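Local coordinates for protein HpcE (Thermus thermophilus, PDB 1WZO) that probably isomerises 2-hydroxyhepta-2,4-diene-1,7-dioate in the breakdown of homoprotocatechuate, as a member of the fumarylacetoacetate hydrolase family, at residues M1-F6 against Q14-E19; G44-V49 against V210-T215; K109-K114 against F198-M203. One frame throughout, in Å; residues are numbered along the deposited sequence.

Contact 1 of 3, residues M1-F6 against Q14-E19; sequences MKLARF and QGVYRE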
loop_
_atom_site.group_PDB
_atom_site.type_symbol
_atom_site.label_atom_id
_atom_site.label_comp_id
_atom_site.label_asym_id
_atom_site.label_seq_id
_atom_site.Cartn_x
_atom_site.Cartn_y
_atom_site.Cartn_z
ATOM N N MET B 1 -16.130 -17.326 10.964
ATOM C CA MET B 1 -14.980 -18.105 10.436
ATOM C C MET B 1 -13.647 -17.525 10.909
ATOM O O MET B 1 -13.543 -16.332 11.202
ATOM C CB MET B 1 -15.030 -18.131 8.905
ATOM C CG MET B 1 -14.983 -16.767 8.251
ATOM S SD MET B 1 -15.400 -16.843 6.490
ATOM C CE MET B 1 -14.083 -17.839 5.881
ATOM N N LYS B 2 -12.640 -18.389 10.997
ATOM C CA LYS B 2 -11.304 -17.990 11.426
ATOM C C LYS B 2 -10.425 -17.775 10.204
ATOM O O LYS B 2 -9.938 -18.731 9.594
ATOM C CB LYS B 2 -10.695 -19.066 12.330
ATOM C CG LYS B 2 -11.393 -19.217 13.679
ATOM C CD LYS B 2 -10.797 -20.358 14.486
ATOM C CE LYS B 2 -11.438 -20.470 15.863
ATOM N NZ LYS B 2 -12.909 -20.690 15.779
ATOM N N LEU B 3 -10.246 -16.514 9.835
ATOM C CA LEU B 3 -9.428 -16.165 8.685
ATOM C C LEU B 3 -7.954 -16.222 9.072
ATOM O O LEU B 3 -7.583 -15.897 10.201
ATOM C CB LEU B 3 -9.801 -14.765 8.185
ATOM C CG LEU B 3 -11.295 -14.587 7.889
ATOM C CD1 LEU B 3 -11.562 -13.198 7.335
ATOM C CD2 LEU B 3 -11.745 -15.651 6.901
ATOM N N ALA B 4 -7.117 -16.648 8.130
ATOM C CA ALA B 4 -5.685 -16.755 8.377
ATOM C C ALA B 4 -4.892 -16.506 7.103
ATOM O O ALA B 4 -5.424 -16.620 5.996
ATOM C CB ALA B 4 -5.359 -18.135 8.926
ATOM N N ARG B 5 -3.625 -16.142 7.271
ATOM C CA ARG B 5 -2.731 -15.907 6.145
ATOM C C ARG B 5 -1.489 -16.745 6.402
ATOM O O ARG B 5 -1.006 -16.823 7.531
ATOM C CB ARG B 5 -2.366 -14.422 6.031
ATOM C CG ARG B 5 -3.522 -13.561 5.553
ATOM C CD ARG B 5 -3.175 -12.074 5.504
ATOM N NE ARG B 5 -2.119 -11.738 4.548
ATOM C CZ ARG B 5 -0.852 -11.483 4.875
ATOM N NH1 ARG B 5 -0.460 -11.529 6.140
ATOM N NH2 ARG B 5 0.022 -11.148 3.935
ATOM N N PHE B 6 -0.985 -17.393 5.362
ATOM C CA PHE B 6 0.195 -18.226 5.522
ATOM C C PHE B 6 1.019 -18.278 4.248
ATOM O O PHE B 6 0.527 -17.974 3.163
ATOM C CB PHE B 6 -0.217 -19.637 5.957
ATOM C CG PHE B 6 -1.156 -20.319 5.000
ATOM C CD1 PHE B 6 -0.669 -21.134 3.981
ATOM C CD2 PHE B 6 -2.535 -20.137 5.114
ATOM C CE1 PHE B 6 -1.541 -21.761 3.086
ATOM C CE2 PHE B 6 -3.416 -20.758 4.225
ATOM C CZ PHE B 6 -2.917 -21.572 3.208
ATOM N N GLN B 14 -4.427 -16.498 1.507
ATOM C CA GLN B 14 -5.397 -15.956 2.442
ATOM C C GLN B 14 -6.405 -17.085 2.568
ATOM O O GLN B 14 -7.185 -17.330 1.647
ATOM C CB GLN B 14 -6.058 -14.699 1.883
ATOM C CG GLN B 14 -5.082 -13.561 1.664
ATOM C CD GLN B 14 -5.702 -12.208 1.935
ATOM O OE1 GLN B 14 -6.124 -11.923 3.058
ATOM N NE2 GLN B 14 -5.761 -11.363 0.908
ATOM N N GLY B 15 -6.369 -17.788 3.696
ATOM C CA GLY B 15 -7.270 -18.908 3.873
ATOM C C GLY B 15 -8.183 -18.907 5.082
ATOM O O GLY B 15 -8.351 -17.894 5.761
ATOM N N VAL B 16 -8.775 -20.070 5.339
ATOM C CA VAL B 16 -9.699 -20.263 6.450
ATOM C C VAL B 16 -9.279 -21.491 7.248
ATOM O O VAL B 16 -8.855 -22.496 6.679
ATOM C CB VAL B 16 -11.135 -20.485 5.936
ATOM C CG1 VAL B 16 -12.116 -20.468 7.095
ATOM C CG2 VAL B 16 -11.483 -19.428 4.907
ATOM N N TYR B 17 -9.409 -21.409 8.568
ATOM C CA TYR B 17 -9.031 -22.508 9.444
ATOM C C TYR B 17 -10.242 -23.365 9.795
ATOM O O TYR B 17 -11.142 -22.915 10.504
ATOM C CB TYR B 17 -8.413 -21.952 10.724
ATOM C CG TYR B 17 -7.736 -22.978 11.600
ATOM C CD1 TYR B 17 -6.542 -23.581 11.206
ATOM C CD2 TYR B 17 -8.265 -23.315 12.845
ATOM C CE1 TYR B 17 -5.886 -24.489 12.036
ATOM C CE2 TYR B 17 -7.619 -24.217 13.682
ATOM C CZ TYR B 17 -6.430 -24.799 13.274
ATOM O OH TYR B 17 -5.775 -25.671 14.114
ATOM N N ARG B 18 -10.253 -24.599 9.293
ATOM C CA ARG B 18 -11.345 -25.539 9.548
ATOM C C ARG B 18 -10.785 -26.912 9.905
ATOM O O ARG B 18 -9.903 -27.425 9.218
ATOM C CB ARG B 18 -12.234 -25.683 8.310
ATOM C CG ARG B 18 -12.829 -24.391 7.785
ATOM C CD ARG B 18 -13.624 -24.650 6.513
ATOM N NE ARG B 18 -14.063 -23.414 5.873
ATOM C CZ ARG B 18 -14.688 -23.358 4.701
ATOM N NH1 ARG B 18 -14.954 -24.475 4.032
ATOM N NH2 ARG B 18 -15.043 -22.185 4.192
ATOM N N GLU B 19 -11.306 -27.506 10.974
ATOM C CA GLU B 19 -10.864 -28.829 11.410
ATOM C C GLU B 19 -9.348 -28.969 11.453
ATOM O O GLU B 19 -8.791 -29.925 10.909
ATOM C CB GLU B 19 -11.433 -29.917 10.493
ATOM C CG GLU B 19 -12.944 -30.073 10.547
ATOM C CD GLU B 19 -13.628 -29.597 9.280
ATOM O OE1 GLU B 19 -14.869 -29.730 9.187
ATOM O OE2 GLU B 19 -12.925 -29.092 8.377
HETATM O O HOH W 1 -13.190 -21.029 10.438
#
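Arg5 and Gln14 lie side by side on neighbouring strands, their side chains pointing the same way, in the antiparallel beta hairpin formed by strands 2-8 and 11-18 at the start of the chain. The two residues make a non-hydrogen-bonded pair, with CA atoms 4.6 Å apart. The touch is between the aliphatic part of Arg5 and the amide of Gln14: Arg5 CD sits 3.8 Å from Gln14 OE1, and the guanidinium plane is turned 80° from the amide plane. Arg5 NH1 spends its polarity elsewhere, in a hydrogen bond to the carbonyl O of Leu39. Leu3 and Val16, the other non-hydrogen-bonded pair, project from the same face of the hairpin, where Leu3 CD2 approaches Val16 CG2. Met1 also reaches this face beside Val16, though the placement of its end is doubtful.

The opposite face carries Ala4, and Phe6 turns its ring back toward Gly15. Phe6 CG stands between the backbone N and the carbonyl carbon (chi1 58°). The ring packs against the backbone of Gly15, which has no side chain there, with Phe6 CE2 4.2 Å from Gly15 N. The ring also meets His13 of the hairpin itself, and His30 and Leu22 of the strands beyond it. Lys2 and Tyr17 touch CB to CB at 4.0 Å, and Lys2 CD comes up obliquely to the Tyr17 ring; beyond this the ends lead away from the contact, Lys2 NZ to Glu162 and the Tyr17 ring to Phe157.

Ala4 and Gly15 exchange two backbone hydrogen bonds, and Tyr17 N donates to Lys2 O. Beyond that bond a water continues the pairing, accepting from Lys2 N at 2.8 Å and donating to Tyr17 O.

Contact 2 of 3, residues G44-V49 against V210-T215; sequences GKILGV and VLLTGT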
loop_
_atom_site.group_PDB
_atom_site.type_symbol
_atom_site.label_atom_id
_atom_site.label_comp_id
_atom_site.label_asym_id
_atom_site.label_seq_id
_atom_site.Cartn_x
_atom_site.Cartn_y
_atom_site.Cartn_z
ATOM N N GLY B 44 -3.500 -1.479 10.410
ATOM C CA GLY B 44 -3.272 -0.084 10.108
ATOM C C GLY B 44 -2.617 0.374 11.403
ATOM O O GLY B 44 -1.629 -0.226 11.826
ATOM N N LYS B 45 -3.165 1.392 12.055
ATOM C CA LYS B 45 -2.596 1.855 13.310
ATOM C C LYS B 45 -3.130 1.026 14.470
ATOM O O LYS B 45 -4.273 0.558 14.447
ATOM C CB LYS B 45 -2.892 3.341 13.536
ATOM C CG LYS B 45 -4.347 3.750 13.366
ATOM C CD LYS B 45 -4.505 5.254 13.635
ATOM C CE LYS B 45 -5.939 5.741 13.385
ATOM N NZ LYS B 45 -6.346 5.594 11.955
ATOM N N ILE B 46 -2.289 0.868 15.487
ATOM C CA ILE B 46 -2.605 0.076 16.664
ATOM C C ILE B 46 -2.524 0.902 17.936
ATOM O O ILE B 46 -1.475 1.483 18.239
ATOM C CB ILE B 46 -1.601 -1.091 16.800
ATOM C CG1 ILE B 46 -1.530 -1.878 15.485
ATOM C CG2 ILE B 46 -2.008 -2.005 17.962
ATOM C CD1 ILE B 46 -0.308 -2.799 15.383
ATOM N N LEU B 47 -3.624 0.948 18.685
ATOM C CA LEU B 47 -3.660 1.665 19.954
ATOM C C LEU B 47 -3.971 0.691 21.075
ATOM O O LEU B 47 -4.777 -0.221 20.903
ATOM C CB LEU B 47 -4.737 2.750 19.960
ATOM C CG LEU B 47 -4.571 3.945 19.022
ATOM C CD1 LEU B 47 -5.115 3.583 17.651
ATOM C CD2 LEU B 47 -5.330 5.146 19.579
ATOM N N GLY B 48 -3.336 0.892 22.224
ATOM C CA GLY B 48 -3.584 0.033 23.368
ATOM C C GLY B 48 -4.081 0.900 24.509
ATOM O O GLY B 48 -4.026 2.133 24.427
ATOM N N VAL B 49 -4.581 0.271 25.570
ATOM C CA VAL B 49 -5.071 1.015 26.725
ATOM C C VAL B 49 -4.374 0.445 27.943
ATOM O O VAL B 49 -4.355 -0.765 28.141
ATOM C CB VAL B 49 -6.596 0.856 26.898
ATOM C CG1 VAL B 49 -7.111 1.817 27.962
ATOM C CG2 VAL B 49 -7.289 1.112 25.580
ATOM N N VAL B 210 -6.282 -1.436 14.745
ATOM C CA VAL B 210 -6.442 -2.370 15.862
ATOM C C VAL B 210 -6.455 -1.721 17.242
ATOM O O VAL B 210 -5.692 -0.789 17.513
ATOM C CB VAL B 210 -5.305 -3.428 15.844
ATOM C CG1 VAL B 210 -5.418 -4.355 17.060
ATOM C CG2 VAL B 210 -5.357 -4.224 14.542
ATOM N N LEU B 211 -7.330 -2.228 18.108
ATOM C CA LEU B 211 -7.435 -1.743 19.475
ATOM C C LEU B 211 -7.060 -2.874 20.416
ATOM O O LEU B 211 -7.641 -3.963 20.347
ATOM C CB LEU B 211 -8.867 -1.281 19.776
ATOM C CG LEU B 211 -9.210 -1.013 21.249
ATOM C CD1 LEU B 211 -8.388 0.157 21.781
ATOM C CD2 LEU B 211 -10.701 -0.718 21.373
ATOM N N LEU B 212 -6.072 -2.625 21.272
ATOM C CA LEU B 212 -5.630 -3.598 22.265
ATOM C C LEU B 212 -6.371 -3.166 23.522
ATOM O O LEU B 212 -6.291 -2.006 23.933
ATOM C CB LEU B 212 -4.114 -3.512 22.467
ATOM C CG LEU B 212 -3.287 -3.722 21.191
ATOM C CD1 LEU B 212 -1.802 -3.628 21.519
ATOM C CD2 LEU B 212 -3.623 -5.077 20.575
ATOM N N THR B 213 -7.083 -4.098 24.141
ATOM C CA THR B 213 -7.908 -3.766 25.292
ATOM C C THR B 213 -7.332 -3.879 26.698
ATOM O O THR B 213 -8.049 -3.681 27.677
ATOM C CB THR B 213 -9.225 -4.560 25.204
ATOM O OG1 THR B 213 -8.935 -5.962 25.143
ATOM C CG2 THR B 213 -9.988 -4.157 23.933
ATOM N N GLY B 214 -6.047 -4.183 26.808
ATOM C CA GLY B 214 -5.432 -4.272 28.121
ATOM C C GLY B 214 -5.374 -5.673 28.690
ATOM O O GLY B 214 -5.801 -6.634 28.046
ATOM N N THR B 215 -4.851 -5.789 29.906
ATOM C CA THR B 215 -4.726 -7.088 30.557
ATOM C C THR B 215 -4.679 -6.945 32.076
ATOM O O THR B 215 -4.273 -5.907 32.604
ATOM C CB THR B 215 -3.431 -7.807 30.103
ATOM O OG1 THR B 215 -3.549 -9.214 30.331
ATOM C CG2 THR B 215 -2.224 -7.279 30.876
HETATM O O HOH W 2 -4.614 -2.422 30.556
#
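Ile46 and Val210 are paired side by side on adjacent parallel strands, and the backbone bonds around them carry the contact. Val210 N donates to Lys45 O, and Val210 O in turn accepts from Leu47 N at 2.9 Å. Leu212 N then donates to Leu47 O at 2.8 Å in a nearly straight bond, 171° at the hydrogen. Longer CA-H...O contacts accompany these bonds, among them Ile46 CA to Val210 O at 3.3 Å.

The axes of strands 46-49 and 210-212 run 19° from parallel. This pairing lies in the buried beta core of the fumarylacetoacetate hydrolase fold, where strand 210-212 is flanked by 46-50 and, antiparallel, by 94-104.

Apolar packing occurs on both faces. On the one bearing Ile46, Val210 and Leu212, the Ile46 branch CG2, anti to the backbone N, meets Leu212 CG at 3.9 Å, while CG1 lies 4.1 Å from Val210 CB. Leu212 CB rests 3.7 Å from Gly48 CA, over a residue that has no side chain. Across the sheet, Leu211 sends CD1 to Leu47 O and to Val49 CG2, the latter 4.1 Å away; Leu195 of helix 192-200 packs on both Leu211 and Val49. Leu47 also packs on Trp72 of the second subunit.

Polar contacts gather at the ends. Lys45 NZ turns to Asp209 and Thr204 O. At the other end, where Gly214 adopts backbone angles hostile to a beta carbon, a water donates to Val49 O at 2.9 Å and weakly accepts from Thr215 N.

Contact 3 of 3, residues K109-K114 against F198-M203; sequences KRVRAK and FISEFM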
loop_
_atom_site.group_PDB
_atom_site.type_symbol
_atom_site.label_atom_id
_atom_site.label_comp_id
_atom_site.label_asym_id
_atom_site.label_seq_id
_atom_site.Cartn_x
_atom_site.Cartn_y
_atom_site.Cartn_z
ATOM N N LYS B 109 -15.774 7.550 13.123
ATOM C CA LYS B 109 -15.545 8.925 13.548
ATOM C C LYS B 109 -16.812 9.362 14.264
ATOM O O LYS B 109 -17.898 9.346 13.677
ATOM C CB LYS B 109 -15.266 9.856 12.362
ATOM C CG LYS B 109 -14.892 11.279 12.792
ATOM C CD LYS B 109 -13.641 11.276 13.676
ATOM C CE LYS B 109 -13.317 12.662 14.234
ATOM N NZ LYS B 109 -12.873 13.620 13.183
ATOM N N ARG B 110 -16.662 9.721 15.537
ATOM C CA ARG B 110 -17.772 10.157 16.378
ATOM C C ARG B 110 -18.870 9.098 16.473
ATOM O O ARG B 110 -20.057 9.405 16.369
ATOM C CB ARG B 110 -18.355 11.473 15.860
ATOM C CG ARG B 110 -17.380 12.635 15.921
ATOM C CD ARG B 110 -18.037 13.940 15.497
ATOM N NE ARG B 110 -17.079 15.043 15.465
ATOM C CZ ARG B 110 -16.386 15.465 16.519
ATOM N NH1 ARG B 110 -16.541 14.879 17.701
ATOM N NH2 ARG B 110 -15.533 16.473 16.390
ATOM N N VAL B 111 -18.463 7.850 16.674
ATOM C CA VAL B 111 -19.405 6.744 16.802
ATOM C C VAL B 111 -19.806 6.623 18.263
ATOM O O VAL B 111 -18.955 6.678 19.151
ATOM C CB VAL B 111 -18.763 5.412 16.346
ATOM C CG1 VAL B 111 -19.726 4.245 16.585
ATOM C CG2 VAL B 111 -18.388 5.505 14.879
ATOM N N ARG B 112 -21.102 6.479 18.517
ATOM C CA ARG B 112 -21.585 6.337 19.884
ATOM C C ARG B 112 -21.327 4.908 20.346
ATOM O O ARG B 112 -21.329 3.984 19.541
ATOM C CB ARG B 112 -23.088 6.638 19.949
ATOM C CG ARG B 112 -23.469 8.010 19.420
ATOM C CD ARG B 112 -24.967 8.093 19.156
ATOM N NE ARG B 112 -25.322 9.301 18.418
ATOM C CZ ARG B 112 -26.497 9.501 17.827
ATOM N NH1 ARG B 112 -27.442 8.569 17.887
ATOM N NH2 ARG B 112 -26.726 10.631 17.168
ATOM N N ALA B 113 -21.109 4.730 21.642
ATOM C CA ALA B 113 -20.843 3.410 22.204
ATOM C C ALA B 113 -21.891 2.358 21.818
ATOM O O ALA B 113 -21.548 1.220 21.483
ATOM C CB ALA B 113 -20.741 3.512 23.729
ATOM N N LYS B 114 -23.165 2.737 21.859
ATOM C CA LYS B 114 -24.244 1.808 21.528
ATOM C C LYS B 114 -24.146 1.245 20.111
ATOM O O LYS B 114 -24.669 0.167 19.838
ATOM C CB LYS B 114 -25.609 2.484 21.714
ATOM C CG LYS B 114 -25.923 3.565 20.693
ATOM C CD LYS B 114 -27.313 4.158 20.917
ATOM C CE LYS B 114 -27.554 5.376 20.028
ATOM N NZ LYS B 114 -27.459 5.066 18.573
ATOM N N PHE B 198 -14.582 6.607 22.693
ATOM C CA PHE B 198 -13.616 7.577 23.197
ATOM C C PHE B 198 -12.604 7.964 22.126
ATOM O O PHE B 198 -12.328 9.148 21.920
ATOM C CB PHE B 198 -12.874 7.008 24.408
ATOM C CG PHE B 198 -11.841 7.942 24.980
ATOM C CD1 PHE B 198 -12.224 9.047 25.735
ATOM C CD2 PHE B 198 -10.486 7.738 24.728
ATOM C CE1 PHE B 198 -11.270 9.945 26.230
ATOM C CE2 PHE B 198 -9.524 8.629 25.220
ATOM C CZ PHE B 198 -9.922 9.734 25.970
ATOM N N ILE B 199 -12.057 6.957 21.452
ATOM C CA ILE B 199 -11.053 7.172 20.422
ATOM C C ILE B 199 -11.607 7.830 19.170
ATOM O O ILE B 199 -11.093 8.869 18.738
ATOM C CB ILE B 199 -10.362 5.840 20.035
ATOM C CG1 ILE B 199 -9.669 5.244 21.264
ATOM C CG2 ILE B 199 -9.350 6.080 18.900
ATOM C CD1 ILE B 199 -9.176 3.806 21.076
ATOM N N SER B 200 -12.664 7.249 18.601
ATOM C CA SER B 200 -13.257 7.777 17.374
ATOM C C SER B 200 -13.823 9.178 17.519
ATOM O O SER B 200 -14.161 9.815 16.525
ATOM C CB SER B 200 -14.353 6.839 16.849
ATOM O OG SER B 200 -15.510 6.882 17.660
ATOM N N GLU B 201 -13.934 9.659 18.750
ATOM C CA GLU B 201 -14.446 11.000 18.978
ATOM C C GLU B 201 -13.495 12.054 18.401
ATOM O O GLU B 201 -13.941 13.099 17.928
ATOM C CB GLU B 201 -14.640 11.256 20.481
ATOM C CG GLU B 201 -15.246 12.629 20.807
ATOM C CD GLU B 201 -14.199 13.724 21.014
ATOM O OE1 GLU B 201 -14.537 14.912 20.813
ATOM O OE2 GLU B 201 -13.049 13.407 21.393
ATOM N N PHE B 202 -12.196 11.768 18.421
ATOM C CA PHE B 202 -11.192 12.715 17.930
ATOM C C PHE B 202 -10.259 12.143 16.859
ATOM O O PHE B 202 -9.562 12.889 16.170
ATOM C CB PHE B 202 -10.354 13.235 19.113
ATOM C CG PHE B 202 -9.503 12.177 19.775
ATOM C CD1 PHE B 202 -8.269 11.813 19.237
ATOM C CD2 PHE B 202 -9.947 11.523 20.922
ATOM C CE1 PHE B 202 -7.493 10.816 19.831
ATOM C CE2 PHE B 202 -9.180 10.526 21.526
ATOM C CZ PHE B 202 -7.949 10.169 20.981
ATOM N N MET B 203 -10.256 10.822 16.712
ATOM C CA MET B 203 -9.381 10.155 15.751
ATOM C C MET B 203 -10.162 9.203 14.852
ATOM O O MET B 203 -10.838 8.307 15.344
ATOM C CB MET B 203 -8.311 9.361 16.507
ATOM C CG MET B 203 -7.318 8.614 15.625
ATOM S SD MET B 203 -6.245 7.498 16.558
ATOM C CE MET B 203 -5.512 8.620 17.744
HETATM O O HOH W 3 -17.322 9.007 19.378
#
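Ser200 is gripped by the backbone of Arg110 and Val111, and this is the close-fitting part of the contact. Arg110 N donates to Ser200 O at 2.7 Å in an almost straight bond, 173° at the hydrogen, although the donor stands well above the carbonyl plane. One residue further on, Val111 N donates to Ser200 OG at 3.3 Å. The hydroxyl is set between the backbone N and the carbonyl carbon (chi1 72°), and it is also hydrogen-bonded to Leu196 O within its own helix. A water donates to both Ser200 OG and Val111 O, adding a water-mediated link to the two direct bonds. The methylenes of Lys109 close over the same serine carbonyl: CD lies 3.2 Å from Ser200 O, and CE reaches Glu201 O.

The outer side is looser. Exposed Arg110 extends its chain from CG to NE and lays one face of the guanidinium over Glu201 O. Its NH1 is in a salt bridge with Glu201 OE1, a long one at 3.7 Å, the guanidinium and carboxylate planes standing 62° apart. Arg110 NH2 has a further weak, long ion pair with Glu245 of the second subunit. The ammonium of Lys109 leaves the contact for a salt bridge to Asp149 of that subunit.

This is a peripheral junction, with a centre about 21 Å from that of the chain. It fastens the loop leading into helix 113-116 to the last part of helix 192-200 and the residues after it, with Glu197 of that helix accepting from Ala113 N, while Phe198, Ile199 and Phe202 pack on Leu70 of strand 69-73.

From the N terminus, contact 1 closes first, a short hairpin with seven residues between its segments, complete before either of the others begins. Contact 2 then opens at residues 44-49 and closes only at 210-215, bringing together segments separated by 160 residues. Contact 3 is nested within that long loop, tying residues 109-114 to the last part of helix 192-200 and the residues after it; this helix precedes strand 210-212. Contacts 2 and 3 touch through packing: Leu211 CD1 meets Ile199 CD1, and Lys45 and Leu47 meet Met203. Both also reach the second subunit. Contact 1 stands apart, its nearest atoms about 11 Å from contact 2 and about 21 Å from contact 3.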